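Local coordinates for Glyco_hydro_cc domain-containing protein (Blastomyces gilchristii, PDB 6UB0), which probably hydrolyses beta-1,3-glucan of the curdlan type in an exo manner, as a family GH128 glycoside hydrolase with a TIM-barrel catalytic core, at residues A[76-81]-A[116-121]; A[121-126]-A[161-166]. All coordinates share one frame; numbering follows the deposited sequence.

In the fold
Both contacts use helix 119-130 and share G121, yet they join it to different parts of the barrel. Contact 1 ties the beginning of this helix to the loop after strand 69-71, whose far end reaches the bound disaccharide; contact 2 sets the helix beside helix 150-166. Each is partly buried. In contact 1 hydrogen bonds do the joining, with buried D77 as acceptor and exposed K118 as one donor. Contact 2 rests mainly on the methyls of L163, packed against M123 and the chain of Q124, with a weak bond from exposed K166 to partly exposed Q124. The two meet directly: P76 CG is 3.1 Å from W122 CH2, and L120 O is 3.2 Å from L163 CD2.

Contact 1. Residues A[76-81]-A[116-121]; sequences PDIASQ and PPKGLG. With GLC (alpha-D-glucopyranose), chain B; BGC (beta-D-glucopyranose), chain C.
D77, in the loop that follows strand 69-71 on the substrate-binding face of the TIM barrel, is held by two consecutive residues, K118 and G119, where the chain enters helix 119-130. One link uses its carboxylate: G119 N donates to D77 OD2 at 2.7 Å, nearly straight with an N-H...O angle of 169°. The donor comes from the anti side and lies 35° out of the carboxylate plane. With CG lodged between backbone N and carbonyl carbon (chi1 63°), the acid faces that amide; S112 OG is a second partner of OD2. The other link bypasses the acid. K118 NZ bonds to the backbone D77 O at 2.8 Å, whereas NZ and D77 OD2 are 6.2 Å apart, too far for a salt bridge. The K118 chain, bent near its end, passes alongside I78, whose CD1 approaches K118 CD to 4.3 Å. Beyond D77, a type I turn from I78 to Q81, closed by Q81 N to I78 O at 3.0 Å, leads to the sugar. There Q81 OE1 accepts from O2 of the beta-D-glucopyranose (BGC) at 2.8 Å and also bonds N74 ND2, so two donors fix this amide oxygen. In the surrounding fold, D77 packs on V111 of strand 105-111 and on W122 of helix 119-130, while L120 turns to helix 150-166.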
# COMPACT_ATOMS: atom_id res chain seq x y z
N PRO A 76 -0.77 5.86 -10.32
CA PRO A 76 -0.52 6.25 -11.71
C PRO A 76 -1.79 6.84 -12.36
O PRO A 76 -1.69 7.62 -13.31
CB PRO A 76 -0.05 4.92 -12.33
CG PRO A 76 -0.74 3.85 -11.50
CD PRO A 76 -0.66 4.41 -10.10
N ASP A 77 -2.95 6.47 -11.83
CA ASP A 77 -4.29 6.97 -12.26
C ASP A 77 -4.59 8.39 -11.76
O ASP A 77 -5.70 8.87 -12.12
CB ASP A 77 -5.41 6.04 -11.77
CG ASP A 77 -5.53 5.94 -10.24
OD1 ASP A 77 -4.46 5.87 -9.54
OD2 ASP A 77 -6.67 5.83 -9.77
N ILE A 78 -3.68 9.11 -11.10
CA ILE A 78 -3.92 10.50 -10.59
C ILE A 78 -2.83 11.42 -11.11
O ILE A 78 -1.67 11.10 -10.99
CB ILE A 78 -4.03 10.50 -9.05
CG1 ILE A 78 -5.21 9.63 -8.57
CG2 ILE A 78 -4.06 11.92 -8.49
CD1 ILE A 78 -6.61 10.23 -8.75
N ALA A 79 -3.20 12.54 -11.75
CA ALA A 79 -2.27 13.32 -12.58
C ALA A 79 -1.18 13.95 -11.72
O ALA A 79 -0.00 14.01 -12.20
CB ALA A 79 -3.03 14.34 -13.42
N SER A 80 -1.46 14.22 -10.45
CA SER A 80 -0.48 14.85 -9.53
C SER A 80 0.27 13.79 -8.73
O SER A 80 1.16 14.17 -7.97
CB SER A 80 -1.12 15.80 -8.62
OG SER A 80 -1.98 15.10 -7.77
N GLN A 81 -0.05 12.51 -8.93
CA GLN A 81 0.78 11.40 -8.39
C GLN A 81 1.63 10.85 -9.52
O GLN A 81 2.22 11.66 -10.28
CB GLN A 81 -0.13 10.38 -7.71
CG GLN A 81 -0.92 10.98 -6.57
CD GLN A 81 0.01 11.48 -5.48
OE1 GLN A 81 1.06 10.90 -5.22
NE2 GLN A 81 -0.36 12.58 -4.83
N PRO A 116 -13.82 4.19 -12.74
CA PRO A 116 -13.34 4.03 -14.10
C PRO A 116 -13.50 5.34 -14.86
O PRO A 116 -14.54 5.99 -14.77
CB PRO A 116 -14.24 2.90 -14.60
CG PRO A 116 -14.44 2.05 -13.38
CD PRO A 116 -14.59 3.04 -12.25
N PRO A 117 -12.49 5.82 -15.62
CA PRO A 117 -11.26 5.08 -15.89
C PRO A 117 -10.07 5.24 -14.91
O PRO A 117 -8.96 4.85 -15.27
CB PRO A 117 -10.88 5.67 -17.26
CG PRO A 117 -11.30 7.13 -17.16
CD PRO A 117 -12.57 7.09 -16.36
N LYS A 118 -10.28 5.79 -13.71
CA LYS A 118 -9.23 5.83 -12.67
C LYS A 118 -9.40 4.51 -11.90
O LYS A 118 -10.15 3.64 -12.38
CB LYS A 118 -9.33 7.14 -11.88
CG LYS A 118 -9.60 8.37 -12.73
CD LYS A 118 -9.21 9.72 -12.16
CE LYS A 118 -8.81 10.69 -13.26
NZ LYS A 118 -7.33 10.75 -13.41
N GLY A 119 -8.74 4.32 -10.74
CA GLY A 119 -9.12 3.23 -9.83
C GLY A 119 -8.87 1.89 -10.49
O GLY A 119 -7.88 1.78 -11.21
N LEU A 120 -9.76 0.93 -10.28
CA LEU A 120 -9.67 -0.48 -10.76
C LEU A 120 -9.84 -0.61 -12.28
O LEU A 120 -9.63 -1.73 -12.82
CB LEU A 120 -10.79 -1.26 -10.06
CG LEU A 120 -10.74 -1.12 -8.54
CD1 LEU A 120 -11.74 -2.02 -7.86
CD2 LEU A 120 -9.31 -1.38 -8.08
N GLY A 121 -10.29 0.45 -12.92
CA GLY A 121 -10.37 0.54 -14.38
C GLY A 121 -8.96 0.69 -14.90
O GLY A 121 -8.58 -0.07 -15.82
C1 GLC B . -3.18 9.76 -1.79
C2 GLC B . -1.72 9.93 -2.23
C3 GLC B . -1.01 11.00 -1.39
C4 GLC B . -1.87 12.29 -1.39
C5 GLC B . -3.31 12.02 -1.04
C6 GLC B . -4.24 13.25 -1.04
O1 GLC B . -3.33 9.40 -0.41
O2 GLC B . -0.88 8.74 -2.16
O3 GLC B . 0.30 11.21 -1.92
O4 GLC B . -1.40 13.12 -0.38
O5 GLC B . -3.80 11.06 -1.98
O6 GLC B . -3.75 14.09 -2.03
C2 BGC C . 2.66 11.24 -1.75
C3 BGC C . 3.89 10.79 -1.02
C4 BGC C . 3.70 11.22 0.42
C5 BGC C . 2.37 10.65 0.98
C6 BGC C . 1.90 11.02 2.39
C1 BGC C . 1.38 10.73 -1.14
O2 BGC C . 2.80 10.69 -3.07
O3 BGC C . 5.13 11.24 -1.63
O4 BGC C . 4.88 10.74 1.06
O5 BGC C . 1.23 11.10 0.24
O6 BGC C . 1.99 12.47 2.50

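Contact 2. Residues A[121-126]-A[161-166]; sequences GWMQGF and IALGQK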
# COMPACT_ATOMS: atom_id res chain seq x y z
N GLY A 121 -10.29 0.45 -12.92
CA GLY A 121 -10.37 0.54 -14.38
C GLY A 121 -8.96 0.69 -14.90
O GLY A 121 -8.58 -0.07 -15.82
N TRP A 122 -8.20 1.60 -14.29
CA TRP A 122 -6.77 1.78 -14.63
C TRP A 122 -6.06 0.46 -14.35
O TRP A 122 -5.22 0.01 -15.20
CB TRP A 122 -6.16 2.96 -13.90
CG TRP A 122 -4.76 3.26 -14.35
CD1 TRP A 122 -4.32 4.30 -15.12
CD2 TRP A 122 -3.59 2.55 -13.95
NE1 TRP A 122 -2.96 4.24 -15.31
CE2 TRP A 122 -2.48 3.16 -14.60
CE3 TRP A 122 -3.38 1.41 -13.17
CZ2 TRP A 122 -1.18 2.69 -14.43
CZ3 TRP A 122 -2.11 0.92 -13.06
CH2 TRP A 122 -1.02 1.57 -13.65
N MET A 123 -6.34 -0.18 -13.21
CA MET A 123 -5.70 -1.48 -12.90
C MET A 123 -6.01 -2.45 -14.04
O MET A 123 -5.07 -3.14 -14.50
CB MET A 123 -6.17 -2.09 -11.57
CG MET A 123 -5.20 -3.13 -11.04
SD MET A 123 -3.54 -2.50 -10.67
CE MET A 123 -3.82 -1.91 -8.99
N GLN A 124 -7.25 -2.51 -14.51
CA GLN A 124 -7.57 -3.53 -15.54
C GLN A 124 -6.85 -3.21 -16.87
O GLN A 124 -6.28 -4.14 -17.50
CB GLN A 124 -9.07 -3.71 -15.71
CG GLN A 124 -9.33 -4.94 -16.55
CD GLN A 124 -10.78 -5.28 -16.64
OE1 GLN A 124 -11.40 -5.70 -15.68
NE2 GLN A 124 -11.31 -5.15 -17.84
N GLY A 125 -6.78 -1.93 -17.22
CA GLY A 125 -6.04 -1.41 -18.39
C GLY A 125 -4.56 -1.73 -18.28
O GLY A 125 -3.94 -2.24 -19.24
N PHE A 126 -4.00 -1.47 -17.12
CA PHE A 126 -2.64 -1.93 -16.81
C PHE A 126 -2.54 -3.47 -16.86
O PHE A 126 -1.57 -3.99 -17.45
CB PHE A 126 -2.26 -1.39 -15.43
CG PHE A 126 -1.01 -2.00 -14.88
CD1 PHE A 126 0.22 -1.53 -15.31
CD2 PHE A 126 -1.05 -3.02 -13.94
CE1 PHE A 126 1.39 -2.06 -14.81
CE2 PHE A 126 0.11 -3.54 -13.44
CZ PHE A 126 1.33 -3.06 -13.86
N ILE A 161 -9.87 -7.37 -5.16
CA ILE A 161 -9.53 -8.81 -4.98
C ILE A 161 -10.03 -9.62 -6.19
O ILE A 161 -9.27 -10.44 -6.70
CB ILE A 161 -10.13 -9.34 -3.66
CG1 ILE A 161 -9.44 -8.72 -2.44
CG2 ILE A 161 -10.03 -10.85 -3.67
CD1 ILE A 161 -10.21 -8.81 -1.14
N ALA A 162 -11.29 -9.40 -6.58
CA ALA A 162 -11.94 -10.08 -7.71
C ALA A 162 -11.11 -9.72 -8.94
O ALA A 162 -10.68 -10.65 -9.67
CB ALA A 162 -13.38 -9.64 -7.81
N LEU A 163 -10.80 -8.44 -9.11
CA LEU A 163 -10.03 -8.00 -10.30
C LEU A 163 -8.69 -8.75 -10.36
O LEU A 163 -8.38 -9.33 -11.43
CB LEU A 163 -9.84 -6.49 -10.32
CG LEU A 163 -9.06 -6.01 -11.54
CD1 LEU A 163 -9.78 -6.42 -12.83
CD2 LEU A 163 -8.82 -4.51 -11.51
N GLY A 164 -7.94 -8.78 -9.25
CA GLY A 164 -6.62 -9.45 -9.16
C GLY A 164 -6.68 -10.94 -9.50
O GLY A 164 -5.83 -11.43 -10.30
N GLN A 165 -7.68 -11.63 -8.95
CA GLN A 165 -7.87 -13.10 -9.14
C GLN A 165 -8.19 -13.38 -10.61
O GLN A 165 -7.56 -14.32 -11.15
CB GLN A 165 -8.87 -13.62 -8.11
CG GLN A 165 -8.28 -13.49 -6.72
CD GLN A 165 -9.19 -13.92 -5.59
OE1 GLN A 165 -10.32 -14.34 -5.81
NE2 GLN A 165 -8.68 -13.80 -4.37
N LYS A 166 -9.03 -12.57 -11.27
CA LYS A 166 -9.36 -12.77 -12.71
C LYS A 166 -8.03 -12.80 -13.49
O LYS A 166 -7.90 -13.64 -14.38
CB LYS A 166 -10.38 -11.75 -13.22
CG LYS A 166 -10.74 -11.85 -14.70
CD LYS A 166 -12.15 -11.42 -15.09
CE LYS A 166 -12.48 -9.99 -14.70
NZ LYS A 166 -11.41 -9.03 -15.04
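Q124 and L163 mark the closest backbone approach, 7.3 Å between their CA atoms, of two helical segments that run almost exactly parallel. The axes of 121-126 and 161-166 differ in direction by 7° and come within 10.7 Å of each other, a separation bridged by side chains, chiefly that of L163. Its CG stands anti to the backbone N (chi1 -180°), which sends the forked end across to the facing helix, where the two methyls take different partners. CD2 packs on the root of M123, 3.6 Å from M123 CB and 3.9 Å from M123 CG, while the sulfur end of that methionine bends away. CD1 instead lies against the Q124 chain, 4.0 Å from Q124 CB and 3.4 Å from Q124 OE1, so the amide oxygen rests against a methyl. The same oxygen receives a weak hydrogen bond from K166 NZ at 3.4 Å; two bends late in the lysine chain bring the ammonium past L163 CD1 to the extended glutamine. Thus the polar pair lies toward solvent and the apolar pair farther in, where M123 also touches S108 and V111 of strand 105-111. Near-parallel neighbouring helices outside parallel strands are characteristic of the TIM barrel, and here strand 138-146 intervenes between the two helices in the chain.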